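Esterase (Xanthomonas oryzae pv. oryzae, PDB 3H2G) hydrolyses ester bonds as a secreted-lipase-like enzyme that degrades rice cell walls and contributes to the virulence of this plant pathogen. Local coordinates at residues 107-112 against 383-388; 331-336 against 361-366; 336-341 against 375-380. All blocks are in the same frame, centred on the assembly; numbering follows the deposited sequence.

Contact 1. Residues 107-112 against 383-388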
loop_
_atom_site.group_PDB
_atom_site.type_symbol
_atom_site.label_atom_id
_atom_site.label_comp_id
_atom_site.label_asym_id
_atom_site.label_seq_id
_atom_site.Cartn_x
_atom_site.Cartn_y
_atom_site.Cartn_z
ATOM N N ASP A 107 14.105 6.315 6.126
ATOM C CA ASP A 107 12.823 5.978 5.510
ATOM C C ASP A 107 11.953 7.221 5.642
ATOM O O ASP A 107 11.905 7.836 6.709
ATOM C CB ASP A 107 12.157 4.812 6.244
ATOM C CG ASP A 107 10.914 4.309 5.527
ATOM O OD1 ASP A 107 11.051 3.467 4.617
ATOM O OD2 ASP A 107 9.803 4.769 5.861
ATOM N N PRO A 108 11.246 7.604 4.569
ATOM C CA PRO A 108 10.399 8.798 4.646
ATOM C C PRO A 108 9.331 8.783 5.743
ATOM O O PRO A 108 8.896 9.841 6.196
ATOM C CB PRO A 108 9.815 8.904 3.236
ATOM C CG PRO A 108 9.778 7.479 2.774
ATOM C CD PRO A 108 11.101 6.935 3.262
ATOM N N LEU A 109 8.900 7.601 6.175
ATOM C CA LEU A 109 7.900 7.552 7.237
ATOM C C LEU A 109 8.504 8.149 8.500
ATOM O O LEU A 109 7.817 8.794 9.290
ATOM C CB LEU A 109 7.447 6.116 7.509
ATOM C CG LEU A 109 6.658 5.427 6.391
ATOM C CD1 LEU A 109 6.157 4.086 6.897
ATOM C CD2 LEU A 109 5.490 6.305 5.950
ATOM N N VAL A 110 9.801 7.933 8.684
ATOM C CA VAL A 110 10.502 8.471 9.845
ATOM C C VAL A 110 10.885 9.936 9.643
ATOM O O VAL A 110 10.551 10.795 10.456
ATOM C CB VAL A 110 11.804 7.682 10.137
ATOM C CG1 VAL A 110 12.631 8.408 11.197
ATOM C CG2 VAL A 110 11.470 6.274 10.603
ATOM N N THR A 111 11.580 10.209 8.545
ATOM C CA THR A 111 12.075 11.550 8.252
ATOM C C THR A 111 11.072 12.630 7.878
ATOM O O THR A 111 11.308 13.806 8.152
ATOM C CB THR A 111 13.151 11.503 7.140
ATOM O OG1 THR A 111 12.550 11.118 5.896
ATOM C CG2 THR A 111 14.229 10.497 7.495
ATOM N N ARG A 112 9.956 12.252 7.264
ATOM C CA ARG A 112 8.974 13.248 6.843
ATOM C C ARG A 112 7.701 13.327 7.674
ATOM O O ARG A 112 7.078 14.381 7.751
ATOM C CB ARG A 112 8.570 12.993 5.390
ATOM C CG ARG A 112 9.724 12.932 4.415
ATOM C CD ARG A 112 10.411 14.276 4.273
ATOM N NE ARG A 112 11.439 14.224 3.239
ATOM C CZ ARG A 112 12.065 15.287 2.748
ATOM N NH1 ARG A 112 11.772 16.501 3.199
ATOM N NH2 ARG A 112 12.975 15.136 1.795
ATOM N N SER A 383 8.219 12.046 -2.697
ATOM C CA SER A 383 7.723 13.312 -3.234
ATOM C C SER A 383 6.277 13.563 -2.817
ATOM O O SER A 383 5.922 14.662 -2.386
ATOM C CB SER A 383 7.818 13.321 -4.763
ATOM O OG SER A 383 9.170 13.341 -5.185
ATOM N N CYS A 384 5.444 12.540 -2.958
ATOM C CA CYS A 384 4.041 12.656 -2.588
ATOM C C CYS A 384 3.831 12.719 -1.082
ATOM O O CYS A 384 2.940 13.421 -0.609
ATOM C CB CYS A 384 3.243 11.493 -3.169
ATOM S SG CYS A 384 2.664 11.765 -4.871
ATOM N N ILE A 385 4.635 11.979 -0.321
ATOM C CA ILE A 385 4.496 12.027 1.131
ATOM C C ILE A 385 4.673 13.483 1.561
ATOM O O ILE A 385 3.899 14.005 2.364
ATOM C CB ILE A 385 5.556 11.146 1.841
ATOM C CG1 ILE A 385 5.145 9.673 1.756
ATOM C CG2 ILE A 385 5.708 11.568 3.299
ATOM C CD1 ILE A 385 6.180 8.708 2.303
ATOM N N VAL A 386 5.690 14.137 1.008
ATOM C CA VAL A 386 5.958 15.531 1.341
ATOM C C VAL A 386 4.809 16.437 0.909
ATOM O O VAL A 386 4.334 17.257 1.692
ATOM C CB VAL A 386 7.272 16.014 0.683
ATOM C CG1 VAL A 386 7.433 17.521 0.860
ATOM C CG2 VAL A 386 8.452 15.286 1.307
ATOM N N VAL A 387 4.352 16.272 -0.329
ATOM C CA VAL A 387 3.262 17.092 -0.857
ATOM C C VAL A 387 1.934 16.945 -0.119
ATOM O O VAL A 387 1.301 17.948 0.218
ATOM C CB VAL A 387 3.034 16.799 -2.362
ATOM C CG1 VAL A 387 1.740 17.450 -2.841
ATOM C CG2 VAL A 387 4.216 17.328 -3.166
ATOM N N VAL A 388 1.502 15.712 0.131
ATOM C CA VAL A 388 0.231 15.508 0.821
ATOM C C VAL A 388 0.293 15.975 2.275
ATOM O O VAL A 388 -0.694 16.470 2.815
ATOM C CB VAL A 388 -0.220 14.028 0.757
ATOM C CG1 VAL A 388 -0.384 13.606 -0.704
ATOM C CG2 VAL A 388 0.777 13.134 1.465
#
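Ile385 and Arg112 bury the most surface here, with Val386 close behind. The branches of Ile385 divide the work. With CG1 anti to the carbonyl carbon (chi1 -78°), the longer branch ends in CD1, which sits 3.8 Å from Pro108 CB and as close to Pro108 CG. The other branch, CG2, rests against Arg112 CB at 3.8 Å, one turn beyond Pro108 on helix 108-114. Pro108 and Ile385 cross at about a right angle, with the terminal methyl against CB and CG of the puckered proline ring, while Leu109 CD2 approaches that methyl more loosely at 4.4 Å.

Arg112 deals with Val386 quite differently. Its chain bends at chi2 (-67°), bringing CD to 3.7 Å from Val386 CG2, and the same methyl lies over one face of the guanidinium, offset to its rim. The charged end is occupied by acids: NE pairs with Glu382 and NH1 with Glu38. A hydrophobic stem and a covered face thus accompany a group held by two carboxylates.

Asp107 is the N-cap of the first helix, its OD2 accepting from Leu109 N at 3.0 Å. The short axes approach to 10.6 Å and cross at -37°, and across them the contact is van der Waals packing, of aliphatic groups and of one methyl on the guanidinium. Helices 108-114 and 376-396 lie side by side on one face of the central sheet, where Trp84 of strand 79-85 touches both Leu109 and Ile385. Ile205 of strand 198-205 also meets Ile385, and helix 18-26 packs on Val110, Thr111 and Arg112.

Contact 2. Residues 331-336 against 361-366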
loop_
_atom_site.group_PDB
_atom_site.type_symbol
_atom_site.label_atom_id
_atom_site.label_comp_id
_atom_site.label_asym_id
_atom_site.label_seq_id
_atom_site.Cartn_x
_atom_site.Cartn_y
_atom_site.Cartn_z
ATOM N N CYS A 331 -2.439 11.600 -4.760
ATOM C CA CYS A 331 -1.181 12.087 -5.304
ATOM C C CYS A 331 -0.557 11.047 -6.217
ATOM O O CYS A 331 -0.707 9.842 -6.009
ATOM C CB CYS A 331 -0.216 12.431 -4.166
ATOM S SG CYS A 331 1.327 13.285 -4.645
ATOM N N GLY A 332 0.140 11.527 -7.237
ATOM C CA GLY A 332 0.787 10.640 -8.178
ATOM C C GLY A 332 1.590 11.470 -9.154
ATOM O O GLY A 332 1.745 12.676 -8.962
ATOM N N SER A 333 2.098 10.829 -10.199
ATOM C CA SER A 333 2.890 11.520 -11.206
ATOM C C SER A 333 2.461 11.109 -12.607
ATOM O O SER A 333 2.235 9.927 -12.873
ATOM C CB SER A 333 4.375 11.201 -11.016
ATOM O OG SER A 333 5.133 11.627 -12.139
ATOM N N SER A 334 2.345 12.086 -13.501
ATOM C CA SER A 334 1.964 11.792 -14.876
ATOM C C SER A 334 3.125 11.141 -15.641
ATOM O O SER A 334 3.001 10.834 -16.827
ATOM C CB SER A 334 1.487 13.066 -15.585
ATOM O OG SER A 334 2.375 14.146 -15.367
ATOM N N ASN A 335 4.248 10.930 -14.958
ATOM C CA ASN A 335 5.410 10.272 -15.570
ATOM C C ASN A 335 5.328 8.775 -15.248
ATOM O O ASN A 335 6.018 7.959 -15.859
ATOM C CB ASN A 335 6.731 10.791 -14.979
ATOM C CG ASN A 335 7.018 12.241 -15.324
ATOM O OD1 ASN A 335 7.330 13.040 -14.442
ATOM N ND2 ASN A 335 6.939 12.582 -16.604
ATOM N N ASP A 336 4.481 8.437 -14.278
ATOM C CA ASP A 336 4.296 7.064 -13.793
ATOM C C ASP A 336 3.669 6.085 -14.791
ATOM O O ASP A 336 2.482 6.176 -15.098
ATOM C CB ASP A 336 3.442 7.096 -12.521
ATOM C CG ASP A 336 3.526 5.810 -11.716
ATOM O OD1 ASP A 336 3.862 4.749 -12.283
ATOM O OD2 ASP A 336 3.234 5.866 -10.504
ATOM N N LEU A 361 -6.767 16.208 -6.531
ATOM C CA LEU A 361 -5.624 15.524 -7.110
ATOM C C LEU A 361 -4.412 16.440 -7.213
ATOM O O LEU A 361 -4.543 17.640 -7.451
ATOM C CB LEU A 361 -5.990 15.016 -8.507
ATOM C CG LEU A 361 -4.861 14.499 -9.399
ATOM C CD1 LEU A 361 -4.256 13.246 -8.788
ATOM C CD2 LEU A 361 -5.403 14.208 -10.790
ATOM N N VAL A 362 -3.228 15.871 -7.019
ATOM C CA VAL A 362 -1.992 16.630 -7.148
ATOM C C VAL A 362 -1.027 15.763 -7.953
ATOM O O VAL A 362 -0.954 14.550 -7.753
ATOM C CB VAL A 362 -1.386 17.009 -5.771
ATOM C CG1 VAL A 362 -1.112 15.763 -4.942
ATOM C CG2 VAL A 362 -0.106 17.814 -5.980
ATOM N N ASP A 363 -0.310 16.396 -8.877
ATOM C CA ASP A 363 0.627 15.720 -9.772
ATOM C C ASP A 363 2.058 16.186 -9.510
ATOM O O ASP A 363 2.351 17.379 -9.582
ATOM C CB ASP A 363 0.215 16.031 -11.222
ATOM C CG ASP A 363 1.084 15.337 -12.261
ATOM O OD1 ASP A 363 2.030 14.615 -11.893
ATOM O OD2 ASP A 363 0.809 15.524 -13.466
ATOM N N THR A 364 2.947 15.242 -9.212
ATOM C CA THR A 364 4.342 15.572 -8.931
ATOM C C THR A 364 5.260 15.294 -10.116
ATOM O O THR A 364 6.484 15.326 -9.979
ATOM C CB THR A 364 4.868 14.784 -7.718
ATOM O OG1 THR A 364 4.817 13.379 -7.998
ATOM C CG2 THR A 364 4.024 15.087 -6.486
ATOM N N GLY A 365 4.663 15.023 -11.274
ATOM C CA GLY A 365 5.440 14.741 -12.467
ATOM C C GLY A 365 6.193 15.951 -12.988
ATOM O O GLY A 365 5.881 17.090 -12.627
ATOM N N THR A 366 7.178 15.703 -13.846
ATOM C CA THR A 366 7.992 16.770 -14.417
ATOM C C THR A 366 7.279 17.510 -15.541
ATOM O O THR A 366 7.650 18.632 -15.883
ATOM C CB THR A 366 9.315 16.225 -14.988
ATOM O OG1 THR A 366 9.033 15.336 -16.076
ATOM C CG2 THR A 366 10.096 15.485 -13.917
#
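Asp363 OD1 is gripped by two backbone N-H groups that reach it from opposite faces of the carboxylate plane: Ser334 N across the contact at 3.0 Å, and Gly365 N at 2.7 Å, which closes an Asx turn. The other oxygen, Asp363 OD2, is hydrogen-bonded to Ser334 OG at 2.8 Å, so Ser334 by itself engages both oxygens, through its N-H and its hydroxyl. CG stands anti to the backbone N (chi1 -178°), which places it beside the turn at 333-336.

Further on, Asn335 returns the favour. Its OD1 accepts from Thr366 N over 2.7 Å in a nearly straight bond (167°), while ND2 is tied to Asn372. Ser333 OG takes the N-H of Asn335 in an ST turn, within the type I turn that runs from Ser333 to Asp336. Gly365 packs closely here, its CA against both Ser333 OG and Asn335 OD1.

Before these turns the two segments run as parallel strands. Gly332 N donates to Val362 O at 3.3 Å, and Gly332 O accepts from Thr364 N at 2.8 Å. On the face shared by Cys331 and Val362, Cys331 SG lies 3.5 Å from Val362 CG1 and also carries the disulfide to Cys384. This is the end of a beta-alpha-beta crossover through helix 342-353, with strand 359-363 at the sheet edge. Two N-H donors and a hydroxyl around the Asp363 carboxylate would be expected to favour its ionised form, and the interlocked turns probably help set the path of the loop that carries Asp336.

Contact 3. Residues 336-341 against 375-380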
loop_
_atom_site.group_PDB
_atom_site.type_symbol
_atom_site.label_atom_id
_atom_site.label_comp_id
_atom_site.label_asym_id
_atom_site.label_seq_id
_atom_site.Cartn_x
_atom_site.Cartn_y
_atom_site.Cartn_z
ATOM N N ASP A 336 4.481 8.437 -14.278
ATOM C CA ASP A 336 4.296 7.064 -13.793
ATOM C C ASP A 336 3.669 6.085 -14.791
ATOM O O ASP A 336 2.482 6.176 -15.098
ATOM C CB ASP A 336 3.442 7.096 -12.521
ATOM C CG ASP A 336 3.526 5.810 -11.716
ATOM O OD1 ASP A 336 3.862 4.749 -12.283
ATOM O OD2 ASP A 336 3.234 5.866 -10.504
ATOM N N ALA A 337 4.469 5.138 -15.278
ATOM C CA ALA A 337 3.988 4.143 -16.233
ATOM C C ALA A 337 3.588 2.829 -15.556
ATOM O O ALA A 337 3.001 1.954 -16.194
ATOM C CB ALA A 337 5.057 3.879 -17.299
ATOM N N THR A 338 3.907 2.683 -14.273
ATOM C CA THR A 338 3.546 1.463 -13.551
ATOM C C THR A 338 2.093 1.571 -13.089
ATOM O O THR A 338 1.308 0.630 -13.234
ATOM C CB THR A 338 4.479 1.230 -12.341
ATOM O OG1 THR A 338 5.820 1.021 -12.807
ATOM C CG2 THR A 338 4.033 0.004 -11.551
ATOM N N VAL A 339 1.740 2.726 -12.538
ATOM C CA VAL A 339 0.376 2.989 -12.095
ATOM C C VAL A 339 -0.003 4.359 -12.660
ATOM O O VAL A 339 0.225 5.389 -12.021
ATOM C CB VAL A 339 0.265 3.019 -10.549
ATOM C CG1 VAL A 339 -1.167 3.351 -10.136
ATOM C CG2 VAL A 339 0.676 1.669 -9.971
ATOM N N PRO A 340 -0.570 4.388 -13.879
ATOM C CA PRO A 340 -0.969 5.643 -14.521
ATOM C C PRO A 340 -1.850 6.529 -13.650
ATOM O O PRO A 340 -2.730 6.042 -12.938
ATOM C CB PRO A 340 -1.680 5.167 -15.783
ATOM C CG PRO A 340 -0.891 3.933 -16.140
ATOM C CD PRO A 340 -0.761 3.250 -14.798
ATOM N N LEU A 341 -1.604 7.833 -13.713
ATOM C CA LEU A 341 -2.368 8.797 -12.929
ATOM C C LEU A 341 -3.838 8.760 -13.336
ATOM O O LEU A 341 -4.699 9.321 -12.654
ATOM C CB LEU A 341 -1.789 10.202 -13.120
ATOM C CG LEU A 341 -2.264 11.290 -12.152
ATOM C CD1 LEU A 341 -2.055 10.835 -10.710
ATOM C CD2 LEU A 341 -1.488 12.578 -12.428
ATOM N N PHE A 375 9.923 3.406 -13.748
ATOM C CA PHE A 375 10.705 3.774 -12.571
ATOM C C PHE A 375 10.292 5.096 -11.939
ATOM O O PHE A 375 10.718 5.416 -10.826
ATOM C CB PHE A 375 12.195 3.823 -12.919
ATOM C CG PHE A 375 12.761 2.497 -13.336
ATOM C CD1 PHE A 375 12.713 2.091 -14.667
ATOM C CD2 PHE A 375 13.314 1.638 -12.392
ATOM C CE1 PHE A 375 13.208 0.845 -15.050
ATOM C CE2 PHE A 375 13.810 0.388 -12.766
ATOM C CZ PHE A 375 13.756 -0.006 -14.098
ATOM N N ALA A 376 9.475 5.873 -12.640
ATOM C CA ALA A 376 9.025 7.149 -12.098
ATOM C C ALA A 376 8.050 6.872 -10.959
ATOM O O ALA A 376 7.763 7.748 -10.140
ATOM C CB ALA A 376 8.350 7.980 -13.188
ATOM N N HIS A 377 7.550 5.639 -10.912
ATOM C CA HIS A 377 6.608 5.215 -9.884
ATOM C C HIS A 377 7.229 5.364 -8.493
ATOM O O HIS A 377 6.640 5.976 -7.604
ATOM C CB HIS A 377 6.204 3.754 -10.129
ATOM C CG HIS A 377 5.162 3.233 -9.181
ATOM N ND1 HIS A 377 3.913 3.802 -9.056
ATOM C CD2 HIS A 377 5.175 2.169 -8.342
ATOM C CE1 HIS A 377 3.201 3.113 -8.182
ATOM N NE2 HIS A 377 3.944 2.115 -7.735
ATOM N N MET A 378 8.428 4.812 -8.319
ATOM C CA MET A 378 9.116 4.866 -7.034
ATOM C C MET A 378 9.430 6.280 -6.551
ATOM O O MET A 378 9.526 6.523 -5.345
ATOM C CB MET A 378 10.407 4.038 -7.094
ATOM C CG MET A 378 10.176 2.534 -7.238
ATOM S SD MET A 378 9.636 2.021 -8.891
ATOM C CE MET A 378 11.224 1.666 -9.645
ATOM N N LEU A 379 9.588 7.210 -7.486
ATOM C CA LEU A 379 9.889 8.594 -7.132
ATOM C C LEU A 379 8.729 9.260 -6.392
ATOM O O LEU A 379 8.940 10.176 -5.601
ATOM C CB LEU A 379 10.207 9.407 -8.391
ATOM C CG LEU A 379 11.367 8.909 -9.255
ATOM C CD1 LEU A 379 11.454 9.743 -10.527
ATOM C CD2 LEU A 379 12.665 8.987 -8.463
ATOM N N THR A 380 7.507 8.794 -6.641
ATOM C CA THR A 380 6.333 9.389 -6.003
ATOM C C THR A 380 6.196 9.099 -4.519
ATOM O O THR A 380 5.487 9.813 -3.816
ATOM C CB THR A 380 5.014 8.949 -6.687
ATOM O OG1 THR A 380 4.789 7.552 -6.457
ATOM C CG2 THR A 380 5.076 9.213 -8.184
#
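His377 and Asp336 form a histidine-carboxylate pair that, together with Ser176, has the geometry of the Ser-His-Asp catalytic triad of an alpha/beta hydrolase, and is probably used as one. The carboxylate is turned 53° from the imidazole plane, yet Asp336 OD2 lies in that plane. It accepts from His377 ND1 through its syn lone pair, over 2.6 Å and almost straight (172°). Standing anti to the backbone N (chi1 -176°), His377 CG is placed beside the Asp336 carboxylate, and the other ring nitrogen, NE2, is hydrogen-bonded to Ser176 OG.

The ring is packed as well as bonded. Thr338 crosses it at about a right angle and lays CB over one face in a CH-pi contact, with CG2 further out near CD2. Val339 comes in obliquely, its CG2 just 3.4 Å from His377 CE1. Tyr175 also meets the ring.

A second shell steadies the acid. Asp336 OD1 accepts from Thr338 N at 2.9 Å, an Asx turn, and from Val339 N at 2.9 Å, an Asx motif that folds the loop around its own carboxylate. On the helix, His377 O takes two donors from one residue: Thr380 N at 3.1 Å and Thr380 OG1 at 2.7 Å.

Overall arrangement
All residues that touch in contact 3 are buried, whereas contact 1 mixes buried with partly exposed residues and contact 2 runs out to exposed ones at the sheet edge. Helix 376-396 serves both contact 1 and contact 3: its beginning presents the probable triad histidine, and a later turn packs on helix 108-114. Contact 2 shares Asp336 with contact 3, and the Cys331-Cys384 disulfide fastens its strand to the helix of contact 1. Helix against helix over the sheet is mostly apolar, with one arginine, the strand ends and turns of contact 2 are bound by backbone and polar side chains, and the probable active site combines one short bond with packing of Thr338 and Val339 on the ring.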